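Local coordinates for regulatory protein PcrH (Pseudomonas aeruginosa, PDB 2XCB) that probably acts as the chaperone of a type III secretion translocator protein, binding the chaperone-binding region of PopD in the groove of its helical repeat fold, at residues F26-Y29 with D35-Q38; K39-L44 with G59-S64. All coordinates share one frame; numbering follows the deposited sequence.

Contact 1: F26-Y29 with D35-Q38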
# COMPACT_ATOMS: atom_id res chain seq x y z
N PHE A 26 7.90 -3.11 -4.17
CA PHE A 26 8.95 -3.61 -5.04
C PHE A 26 8.93 -2.88 -6.40
O PHE A 26 9.99 -2.59 -7.00
CB PHE A 26 8.73 -5.10 -5.24
CG PHE A 26 9.63 -5.74 -6.28
CD1 PHE A 26 10.83 -6.36 -5.90
CD2 PHE A 26 9.27 -5.79 -7.62
CE1 PHE A 26 11.67 -6.99 -6.85
CE2 PHE A 26 10.09 -6.43 -8.58
CZ PHE A 26 11.29 -7.03 -8.19
N ASN A 27 7.72 -2.67 -6.93
CA ASN A 27 7.61 -2.09 -8.27
C ASN A 27 8.03 -0.64 -8.29
O ASN A 27 8.77 -0.22 -9.20
CB ASN A 27 6.21 -2.33 -8.90
CG ASN A 27 6.00 -3.79 -9.30
OD1 ASN A 27 6.95 -4.52 -9.59
ND2 ASN A 27 4.76 -4.23 -9.25
N GLN A 28 7.63 0.10 -7.27
CA GLN A 28 8.09 1.48 -7.11
C GLN A 28 9.63 1.56 -6.97
O GLN A 28 10.28 2.45 -7.58
CB GLN A 28 7.38 2.17 -5.95
CG GLN A 28 5.85 2.25 -6.16
CD GLN A 28 5.48 2.84 -7.51
OE1 GLN A 28 5.41 2.15 -8.52
NE2 GLN A 28 5.22 4.12 -7.53
N TYR A 29 10.19 0.61 -6.21
CA TYR A 29 11.65 0.46 -6.15
C TYR A 29 12.29 0.24 -7.51
O TYR A 29 13.24 0.95 -7.83
CB TYR A 29 12.07 -0.66 -5.16
CG TYR A 29 13.57 -0.76 -5.01
CD1 TYR A 29 14.28 0.17 -4.22
CD2 TYR A 29 14.29 -1.74 -5.67
CE1 TYR A 29 15.69 0.08 -4.11
CE2 TYR A 29 15.66 -1.84 -5.55
CZ TYR A 29 16.35 -0.96 -4.75
OH TYR A 29 17.72 -1.05 -4.71
N ASP A 35 11.30 7.36 -2.66
CA ASP A 35 10.56 7.93 -1.53
C ASP A 35 9.24 7.21 -1.27
O ASP A 35 8.83 7.03 -0.13
CB ASP A 35 10.27 9.41 -1.79
CG ASP A 35 11.21 10.27 -1.01
OD1 ASP A 35 11.08 10.24 0.27
OD2 ASP A 35 12.11 10.90 -1.65
N ASP A 36 8.58 6.86 -2.36
CA ASP A 36 7.32 6.17 -2.29
C ASP A 36 7.54 4.73 -1.85
O ASP A 36 6.79 4.21 -1.04
CB ASP A 36 6.67 6.14 -3.65
CG ASP A 36 5.86 7.43 -3.95
OD1 ASP A 36 5.84 8.45 -3.18
OD2 ASP A 36 5.19 7.35 -4.93
N ALA A 37 8.57 4.10 -2.41
CA ALA A 37 8.89 2.73 -2.05
C ALA A 37 9.26 2.69 -0.55
O ALA A 37 8.82 1.83 0.20
CB ALA A 37 10.00 2.21 -2.91
N GLN A 38 10.05 3.66 -0.11
CA GLN A 38 10.40 3.68 1.32
C GLN A 38 9.16 3.68 2.24
O GLN A 38 9.14 3.04 3.29
CB GLN A 38 11.20 4.93 1.66
CG GLN A 38 11.78 4.85 3.10
CD GLN A 38 12.49 6.12 3.52
OE1 GLN A 38 13.09 6.18 4.61
NE2 GLN A 38 12.36 7.15 2.71
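The amide of Gln28 and the carboxylate of Asp36 lie nearly coplanar, their planes 25° apart, yet they do not bond: Gln28 NE2 remains 4.1 Å from Asp36 OD2. What joins them is a hydroxyl of another chain. Thr17 OG1 of the second subunit hydrogen-bonds to Asp36 OD2 and makes a weak bond with Gln28 NE2, and the same carboxylate oxygen also takes the backbone N of Ser14 of that subunit, so OD2 of this buried acid takes two hydrogen bonds from the second subunit. The Tyr29 ring stands on the other side of the hairpin, meeting Trp34 with the planes at about 50°, and its OH is hydrogen-bonded to the backbone of the bound peptide. At the edge of the Phe26 ring, in its plane, sits Asn27 OD1, 3.3 Å from Phe26 CD2.

Between the Gln28-Asp36 pair and the Tyr29 ring, helices 15-30 and 34-47 come together as in a tetratricopeptide-type helical hairpin, where a small residue lets two backbones draw close. Here that residue is Ala37, whose CA is 5.3 Å from the CA of Gln28. The methyl presses against the opposing helix surface: Ala37 CB lies 3.7 Å from Tyr29 N and 4.0 Å from Gln28 CB. The CB of Tyr29 touches the methyl as well, but with its CG anti to the backbone N (chi1 -176°) the phenol is carried away from 35-38 and toward the peptide. In Gln28 a bend at chi2 turns the amide toward the Asp36 carboxylate.

Contact 2: K39-L44 with G59-S64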
# COMPACT_ATOMS: atom_id res chain seq x y z
N LYS A 39 8.19 4.49 1.88
CA LYS A 39 6.97 4.59 2.67
C LYS A 39 6.19 3.29 2.65
O LYS A 39 5.64 2.89 3.66
CB LYS A 39 6.07 5.74 2.11
CG LYS A 39 6.70 7.12 2.31
CD LYS A 39 6.05 8.18 1.55
CE LYS A 39 6.58 9.51 2.15
NZ LYS A 39 6.15 10.61 1.26
N ILE A 40 6.06 2.67 1.50
CA ILE A 40 5.40 1.36 1.48
C ILE A 40 6.15 0.31 2.37
O ILE A 40 5.54 -0.41 3.19
CB ILE A 40 5.26 0.93 0.02
CG1 ILE A 40 4.36 1.96 -0.67
CG2 ILE A 40 4.74 -0.53 -0.08
CD1 ILE A 40 2.87 1.79 -0.28
N PHE A 41 7.50 0.29 2.28
CA PHE A 41 8.23 -0.70 3.08
C PHE A 41 8.18 -0.38 4.57
O PHE A 41 8.10 -1.31 5.38
CB PHE A 41 9.69 -0.87 2.59
CG PHE A 41 9.78 -1.52 1.27
CD1 PHE A 41 9.26 -2.77 1.07
CD2 PHE A 41 10.42 -0.89 0.21
CE1 PHE A 41 9.36 -3.38 -0.20
CE2 PHE A 41 10.53 -1.47 -0.99
CZ PHE A 41 9.98 -2.68 -1.21
N GLN A 42 8.23 0.91 4.91
CA GLN A 42 8.12 1.32 6.26
C GLN A 42 6.76 0.85 6.76
O GLN A 42 6.67 0.34 7.88
CB GLN A 42 8.31 2.85 6.35
CG GLN A 42 7.88 3.53 7.64
CD GLN A 42 8.85 3.36 8.81
OE1 GLN A 42 10.05 3.18 8.63
NE2 GLN A 42 8.32 3.43 10.02
N ALA A 43 5.71 0.94 5.91
CA ALA A 43 4.38 0.49 6.38
C ALA A 43 4.44 -1.00 6.68
O ALA A 43 3.97 -1.43 7.72
CB ALA A 43 3.25 0.79 5.31
N LEU A 44 4.95 -1.79 5.70
CA LEU A 44 5.02 -3.21 5.86
C LEU A 44 5.86 -3.70 7.07
O LEU A 44 5.39 -4.60 7.77
CB LEU A 44 5.50 -3.86 4.59
CG LEU A 44 4.54 -3.80 3.41
CD1 LEU A 44 5.37 -3.92 2.21
CD2 LEU A 44 3.44 -4.93 3.47
N GLY A 59 15.67 -0.86 3.79
CA GLY A 59 17.16 -0.55 3.67
C GLY A 59 17.60 -0.09 2.30
O GLY A 59 18.26 0.90 2.19
N ALA A 60 17.19 -0.81 1.24
CA ALA A 60 17.61 -0.52 -0.09
C ALA A 60 17.11 0.89 -0.51
O ALA A 60 17.84 1.66 -1.18
CB ALA A 60 17.05 -1.60 -1.00
N CYS A 61 15.88 1.25 -0.10
CA CYS A 61 15.33 2.57 -0.42
C CYS A 61 16.10 3.69 0.20
O CYS A 61 16.40 4.65 -0.46
CB CYS A 61 13.85 2.70 0.02
SG CYS A 61 12.81 1.71 -0.92
N ARG A 62 16.43 3.53 1.48
CA ARG A 62 17.18 4.52 2.20
C ARG A 62 18.64 4.66 1.65
O ARG A 62 19.17 5.77 1.49
CB ARG A 62 17.19 4.14 3.66
CG ARG A 62 15.82 4.41 4.31
CD ARG A 62 15.72 3.72 5.65
NE ARG A 62 14.53 4.20 6.36
CZ ARG A 62 14.24 3.96 7.64
NH1 ARG A 62 14.99 3.16 8.42
NH2 ARG A 62 13.08 4.43 8.12
N GLN A 63 19.24 3.52 1.35
CA GLN A 63 20.54 3.53 0.68
C GLN A 63 20.52 4.37 -0.59
O GLN A 63 21.39 5.22 -0.77
CB GLN A 63 21.04 2.10 0.36
CG GLN A 63 22.57 2.08 0.07
CD GLN A 63 23.11 0.66 -0.20
OE1 GLN A 63 22.55 -0.30 0.25
NE2 GLN A 63 24.23 0.58 -0.92
N SER A 64 19.52 4.15 -1.46
CA SER A 64 19.43 4.84 -2.74
C SER A 64 19.20 6.34 -2.60
O SER A 64 19.52 7.10 -3.52
CB SER A 64 18.34 4.23 -3.59
OG SER A 64 18.82 3.07 -4.21
O HOH W 1 10.45 5.21 7.02
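Phe41 and Cys61 make the tight half of this contact, a sulfur-aromatic pair in which the thiol comes to the rim of the ring and not over its face. Cys61 SG sits 3.7 Å from Phe41 CD2 and 3.9 Å from Phe41 CE2, close to the ring plane: the line from the ring centroid to the sulfur, 4.9 Å long, runs 82° from the ring normal. Both side chains are buried and both leave their helices toward the other segment, bridging backbones whose nearest CA atoms, those of Phe41 and Cys61, are 8.6 Å apart. Phe41 also packs on Leu58 and on an apolar side chain of the bound peptide.

The other half is polar, partly exposed and looser. Gln42 and Arg62 each start off to the side of the gap and reach into it only with their ends. Gln42 does so by a bend at chi2 (77°), Arg62 with a chain extended from CG to NE. The amide and guanidinium planes are inclined by 28°, and although Gln42 OE1 is 3.3 Å from Arg62 NH2, the angle is too poor for a direct hydrogen bond. A water supplies the link, donating to Gln42 OE1 at 2.6 Å and accepting from Arg62 NH2 at 3.0 Å. The guanidinium is steadied elsewhere, its NE held by Gln38 and its NH1 bonded to Gln70 O, so each of its three nitrogens has a partner of its own: Gln38, Gln70 and the water. A sulfur and ring within, and a water-bridged polar pair without, join helices 34-47 and 52-64 in a stacked-helix solenoid consistent with the tetratricopeptide repeat fold of type III secretion chaperones.

Overall arrangement
The two contacts follow one another along the chain and share helix 34-47, which faces helix 15-30 in contact 1 and helix 52-64 in contact 2. Their centres are 7 Å apart, and they meet directly: Cys61 SG lies 3.5 Å from Ala37 CB, so one small methyl serves both interfaces, while Phe41 CZ comes 3.6 Å from Phe26 N. On the polar flank, Gln38 OE1 probably hydrogen-bonds to Arg62 NE at 3.0 Å. Both contacts reach the second subunit and the bound PopD peptide: Ala60 and Gln63 of contact 2 join Tyr29 of contact 1 in packing on apolar side chains of the peptide, consistent with a shared binding surface.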